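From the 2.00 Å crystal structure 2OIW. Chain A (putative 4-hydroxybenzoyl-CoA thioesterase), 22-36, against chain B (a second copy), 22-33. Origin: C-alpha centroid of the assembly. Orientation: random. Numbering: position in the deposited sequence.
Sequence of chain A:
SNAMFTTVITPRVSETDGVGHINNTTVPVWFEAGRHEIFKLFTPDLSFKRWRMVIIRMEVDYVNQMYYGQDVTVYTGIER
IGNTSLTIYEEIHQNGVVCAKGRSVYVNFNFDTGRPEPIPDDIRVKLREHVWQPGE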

# COMPACT_ATOMS: atom_id res chain seq x y z
N ILE A 22 12.00 -6.87 0.34
CA ILE A 22 10.87 -6.20 -0.31
C ILE A 22 9.74 -7.21 -0.43
O ILE A 22 9.98 -8.36 -0.83
CB ILE A 22 11.26 -5.58 -1.68
CG1 ILE A 22 12.30 -4.43 -1.48
CG2 ILE A 22 10.04 -5.05 -2.39
CD1 ILE A 22 11.71 -3.17 -0.71
N ASN A 23 8.53 -6.81 -0.04
CA ASN A 23 7.35 -7.69 -0.12
C ASN A 23 6.92 -7.87 -1.58
O ASN A 23 7.09 -6.95 -2.40
CB ASN A 23 6.18 -7.15 0.75
CG ASN A 23 4.89 -7.99 0.62
OD1 ASN A 23 4.01 -7.67 -0.20
ND2 ASN A 23 4.79 -9.04 1.39
N ASN A 24 6.43 -9.06 -1.90
CA ASN A 24 6.01 -9.40 -3.27
C ASN A 24 4.95 -8.47 -3.89
O ASN A 24 4.96 -8.26 -5.11
CB ASN A 24 5.53 -10.84 -3.29
CG ASN A 24 4.12 -11.00 -2.76
OD1 ASN A 24 3.17 -10.87 -3.49
ND2 ASN A 24 3.99 -11.30 -1.49
N THR A 25 4.04 -7.90 -3.06
CA THR A 25 2.98 -7.02 -3.56
C THR A 25 3.52 -5.66 -3.99
O THR A 25 2.82 -4.91 -4.66
CB THR A 25 1.86 -6.85 -2.56
OG1 THR A 25 2.34 -6.13 -1.41
CG2 THR A 25 1.31 -8.26 -2.13
N THR A 26 4.77 -5.39 -3.60
CA THR A 26 5.47 -4.16 -3.98
C THR A 26 5.88 -4.18 -5.44
O THR A 26 5.88 -3.15 -6.08
CB THR A 26 6.68 -3.89 -3.04
OG1 THR A 26 6.18 -3.58 -1.74
CG2 THR A 26 7.52 -2.70 -3.51
N VAL A 27 6.24 -5.34 -5.95
CA VAL A 27 6.70 -5.44 -7.33
C VAL A 27 5.67 -4.92 -8.38
O VAL A 27 6.03 -4.14 -9.28
CB VAL A 27 7.23 -6.89 -7.63
CG1 VAL A 27 7.51 -7.08 -9.12
CG2 VAL A 27 8.52 -7.15 -6.81
N PRO A 28 4.41 -5.39 -8.33
CA PRO A 28 3.47 -4.79 -9.25
C PRO A 28 3.34 -3.28 -9.07
O PRO A 28 2.95 -2.59 -10.01
CB PRO A 28 2.15 -5.50 -8.91
CG PRO A 28 2.57 -6.82 -8.40
CD PRO A 28 3.80 -6.52 -7.59
N VAL A 29 3.65 -2.76 -7.88
CA VAL A 29 3.50 -1.33 -7.62
C VAL A 29 4.62 -0.59 -8.36
O VAL A 29 4.38 0.44 -8.98
CB VAL A 29 3.49 -1.00 -6.10
CG1 VAL A 29 3.65 0.46 -5.87
CG2 VAL A 29 2.19 -1.47 -5.43
N TRP A 30 5.81 -1.16 -8.32
CA TRP A 30 6.97 -0.60 -9.03
C TRP A 30 6.87 -0.77 -10.57
O TRP A 30 7.25 0.13 -11.36
CB TRP A 30 8.20 -1.33 -8.48
CG TRP A 30 8.57 -0.90 -7.08
CD1 TRP A 30 8.04 0.13 -6.35
CD2 TRP A 30 9.63 -1.45 -6.30
NE1 TRP A 30 8.68 0.21 -5.12
CE2 TRP A 30 9.66 -0.75 -5.08
CE3 TRP A 30 10.52 -2.52 -6.49
CZ2 TRP A 30 10.57 -1.06 -4.07
CZ3 TRP A 30 11.43 -2.80 -5.51
CH2 TRP A 30 11.46 -2.07 -4.32
N PHE A 31 6.35 -1.92 -11.00
CA PHE A 31 6.04 -2.14 -12.43
C PHE A 31 5.02 -1.13 -12.94
O PHE A 31 5.20 -0.58 -14.01
CB PHE A 31 5.50 -3.57 -12.68
CG PHE A 31 6.58 -4.62 -12.80
CD1 PHE A 31 7.80 -4.33 -13.43
CD2 PHE A 31 6.35 -5.90 -12.33
CE1 PHE A 31 8.77 -5.32 -13.56
CE2 PHE A 31 7.30 -6.89 -12.45
CZ PHE A 31 8.52 -6.61 -13.05
N GLU A 32 3.97 -0.88 -12.17
CA GLU A 32 3.01 0.16 -12.60
C GLU A 32 3.65 1.55 -12.64
O GLU A 32 3.33 2.37 -13.51
CB GLU A 32 1.76 0.16 -11.70
CG GLU A 32 0.64 1.12 -12.23
CD GLU A 32 -0.49 1.29 -11.21
OE1 GLU A 32 -0.18 1.76 -10.10
OE2 GLU A 32 -1.65 0.88 -11.50
N ALA A 33 4.54 1.83 -11.69
CA ALA A 33 5.31 3.08 -11.72
C ALA A 33 6.14 3.20 -13.03
O ALA A 33 6.20 4.24 -13.65
CB ALA A 33 6.21 3.17 -10.44
N GLY A 34 6.78 2.11 -13.45
CA GLY A 34 7.53 2.05 -14.73
C GLY A 34 6.71 2.23 -16.01
O GLY A 34 7.27 2.56 -17.06
N ARG A 35 5.40 2.01 -15.93
CA ARG A 35 4.46 2.23 -17.07
C ARG A 35 4.04 3.71 -17.28
O ARG A 35 3.34 4.05 -18.26
CB ARG A 35 3.23 1.34 -16.88
CG ARG A 35 3.56 -0.16 -16.85
CD ARG A 35 2.35 -0.98 -16.47
NE ARG A 35 2.77 -2.32 -16.06
CZ ARG A 35 2.22 -2.99 -15.06
NH1 ARG A 35 1.23 -2.45 -14.35
NH2 ARG A 35 2.69 -4.20 -14.76
N HIS A 36 4.50 4.60 -16.39
CA HIS A 36 4.16 6.03 -16.42
C HIS A 36 4.21 6.69 -17.82
O HIS A 36 3.23 7.32 -18.25
CB HIS A 36 5.11 6.79 -15.48
CG HIS A 36 4.71 8.21 -15.23
ND1 HIS A 36 3.69 8.55 -14.37
CD2 HIS A 36 5.19 9.37 -15.74
CE1 HIS A 36 3.57 9.87 -14.34
NE2 HIS A 36 4.46 10.39 -15.18
N ILE B 22 -11.25 -0.51 -7.92
CA ILE B 22 -10.11 -1.10 -7.16
C ILE B 22 -8.89 -1.17 -8.09
O ILE B 22 -8.98 -1.67 -9.22
CB ILE B 22 -10.49 -2.49 -6.61
CG1 ILE B 22 -11.71 -2.40 -5.65
CG2 ILE B 22 -9.29 -3.20 -5.93
CD1 ILE B 22 -11.47 -1.65 -4.31
N ASN B 23 -7.77 -0.60 -7.64
CA ASN B 23 -6.54 -0.56 -8.42
C ASN B 23 -5.93 -1.97 -8.55
O ASN B 23 -5.98 -2.74 -7.60
CB ASN B 23 -5.54 0.35 -7.72
CG ASN B 23 -4.19 0.39 -8.41
OD1 ASN B 23 -3.28 -0.36 -8.05
ND2 ASN B 23 -4.06 1.22 -9.41
N ASN B 24 -5.32 -2.28 -9.70
CA ASN B 24 -4.81 -3.65 -9.98
C ASN B 24 -3.81 -4.19 -8.96
O ASN B 24 -3.74 -5.41 -8.76
CB ASN B 24 -4.17 -3.71 -11.35
CG ASN B 24 -2.90 -2.91 -11.42
OD1 ASN B 24 -1.82 -3.44 -11.26
ND2 ASN B 24 -3.03 -1.63 -11.62
N THR B 25 -3.06 -3.29 -8.30
CA THR B 25 -2.04 -3.68 -7.33
C THR B 25 -2.63 -4.16 -6.01
O THR B 25 -1.93 -4.74 -5.16
CB THR B 25 -0.99 -2.57 -7.07
OG1 THR B 25 -1.59 -1.46 -6.38
CG2 THR B 25 -0.37 -2.09 -8.41
N THR B 26 -3.93 -3.94 -5.85
CA THR B 26 -4.64 -4.34 -4.66
C THR B 26 -4.92 -5.85 -4.76
O THR B 26 -4.92 -6.57 -3.77
CB THR B 26 -5.94 -3.50 -4.48
OG1 THR B 26 -5.59 -2.14 -4.22
CG2 THR B 26 -6.80 -4.01 -3.36
N VAL B 27 -5.15 -6.33 -5.97
CA VAL B 27 -5.51 -7.73 -6.12
C VAL B 27 -4.45 -8.74 -5.55
O VAL B 27 -4.82 -9.64 -4.81
CB VAL B 27 -5.95 -8.04 -7.60
CG1 VAL B 27 -5.95 -9.51 -7.90
CG2 VAL B 27 -7.30 -7.40 -7.87
N PRO B 28 -3.15 -8.60 -5.89
CA PRO B 28 -2.14 -9.43 -5.22
C PRO B 28 -2.08 -9.26 -3.69
O PRO B 28 -1.67 -10.19 -3.00
CB PRO B 28 -0.82 -8.91 -5.84
CG PRO B 28 -1.23 -8.49 -7.18
CD PRO B 28 -2.52 -7.77 -6.93
N VAL B 29 -2.46 -8.09 -3.17
CA VAL B 29 -2.54 -7.88 -1.72
C VAL B 29 -3.67 -8.72 -1.14
O VAL B 29 -3.51 -9.37 -0.07
CB VAL B 29 -2.73 -6.40 -1.35
CG1 VAL B 29 -3.03 -6.23 0.10
CG2 VAL B 29 -1.49 -5.60 -1.71
N TRP B 30 -4.80 -8.74 -1.85
CA TRP B 30 -5.95 -9.54 -1.41
C TRP B 30 -5.71 -11.05 -1.55
O TRP B 30 -6.12 -11.83 -0.70
CB TRP B 30 -7.21 -9.12 -2.18
CG TRP B 30 -7.77 -7.80 -1.75
CD1 TRP B 30 -7.39 -7.07 -0.68
CD2 TRP B 30 -8.83 -7.08 -2.38
NE1 TRP B 30 -8.12 -5.91 -0.61
CE2 TRP B 30 -9.04 -5.91 -1.63
CE3 TRP B 30 -9.64 -7.31 -3.51
CZ2 TRP B 30 -10.01 -4.95 -1.98
CZ3 TRP B 30 -10.61 -6.38 -3.86
CH2 TRP B 30 -10.78 -5.19 -3.10
N PHE B 31 -5.04 -11.46 -2.62
CA PHE B 31 -4.63 -12.86 -2.77
C PHE B 31 -3.70 -13.29 -1.63
O PHE B 31 -3.88 -14.35 -1.03
CB PHE B 31 -3.98 -13.13 -4.16
CG PHE B 31 -4.96 -13.32 -5.29
CD1 PHE B 31 -6.14 -14.05 -5.11
CD2 PHE B 31 -4.69 -12.82 -6.55
CE1 PHE B 31 -7.04 -14.24 -6.19
CE2 PHE B 31 -5.60 -13.02 -7.63
CZ PHE B 31 -6.77 -13.71 -7.43
N GLU B 32 -2.69 -12.47 -1.34
CA GLU B 32 -1.84 -12.79 -0.21
C GLU B 32 -2.58 -12.93 1.10
O GLU B 32 -2.25 -13.82 1.89
CB GLU B 32 -0.74 -11.78 -0.08
CG GLU B 32 0.36 -12.18 0.95
CD GLU B 32 1.24 -10.97 1.27
OE1 GLU B 32 0.67 -9.96 1.75
OE2 GLU B 32 2.47 -11.01 0.99
N ALA B 33 -3.58 -12.07 1.34
CA ALA B 33 -4.44 -12.16 2.51
C ALA B 33 -5.16 -13.51 2.54
O ALA B 33 -5.27 -14.12 3.60
CB ALA B 33 -5.47 -11.05 2.51
O HOH W 1 0.39 -11.83 -3.76
O HOH W 2 0.56 -5.58 -5.89
O HOH W 3 0.93 -3.41 -11.97

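A polar group buried where two protein copies meet must find a partner, and a symmetric contact has to solve that problem twice. The pairing of residues 22–36 of one chain of this putative thioesterase with residues 22–33 of a second copy is a compact example. Nearly every residue that touches the other stretch is buried in the assembly, yet the polar side chains among them are accounted for, by one another, by main chain, by water or by partners elsewhere in the structure.

The central acceptor on each side is a helical glutamate. Glu32(B) reaches across with chi1 and chi2 both t, and its OE2 receives two side-chain amides from chain A: ND2 of Asn23(A) lies 3.1 Å from OE2 of Glu32(B), with a nearly straight N-H...O angle of 170°, while ND2 of Asn24(A) is closer to the same OE2 of Glu32(B), at 2.9 Å, but bent to 126°, so that this bond is weak despite its length. The reciprocal site repeats the pattern with a different balance. Here OE2 of Glu32(A) accepts from ND2 of Asn23(B) at 3.2 Å and from ND2 of Asn24(B) at 2.9 Å, with angles of 160° and 142°. One carboxylate oxygen thus serves two donors in each copy; the other, OE1, is satisfied elsewhere in the structure.

The asparagines also have carbonyl oxygens to satisfy, and the two residues do so differently. OD1 of Asn23(A) stays within its own chain, accepting from N of Thr25(A) at 2.9 Å and from OG1 of Thr25(A) at 2.6 Å. Asn23(B) does the same: its OD1 lies 2.9 Å from N of Thr25(B), a capping bond at the turn leading into the helix, and 2.6 Å from OG1 of Thr25(B). Each Asn23, whose ND2 also has a partner elsewhere in the structure, therefore holds its own turn with one end of its amide and grips the partner's glutamate with the other.

The OD1 of each Asn24 is met instead by a bound water. Water 1 donates to OD1 of Asn24(A) at 3.0 Å and to O of Pro28(B) at 2.7 Å. Water 3 makes the equivalent bridge, donating to OD1 of Asn24(B) at 2.8 Å and to O of Pro28(A) at 2.9 Å, and it also accepts from NH1 of Arg35(A) at 2.6 Å. The arginine thus reaches Asn24(B) through water; directly, NH1 of Arg35(A) and OD1 of Asn24(B) are 4.5 Å apart, too far for a hydrogen bond. Between the two threonines, water 2 donates to O of Thr25(A) and to O of Thr25(B), 2.7 Å from each, joining two acceptors that could not bond to each other.

Apolar packing fills the space among these bonds. With its hydroxyl engaged by Asn23, each Thr25 offers carbon to the partner: CB of Thr25(A) is 3.7 Å from CG2 of Val29(B), and CB of Thr25(B) is 3.7 Å from CG2 of Val29(A). The prolines meet each other, CG of Pro28(A) lying 4.3 Å from CG of Pro28(B).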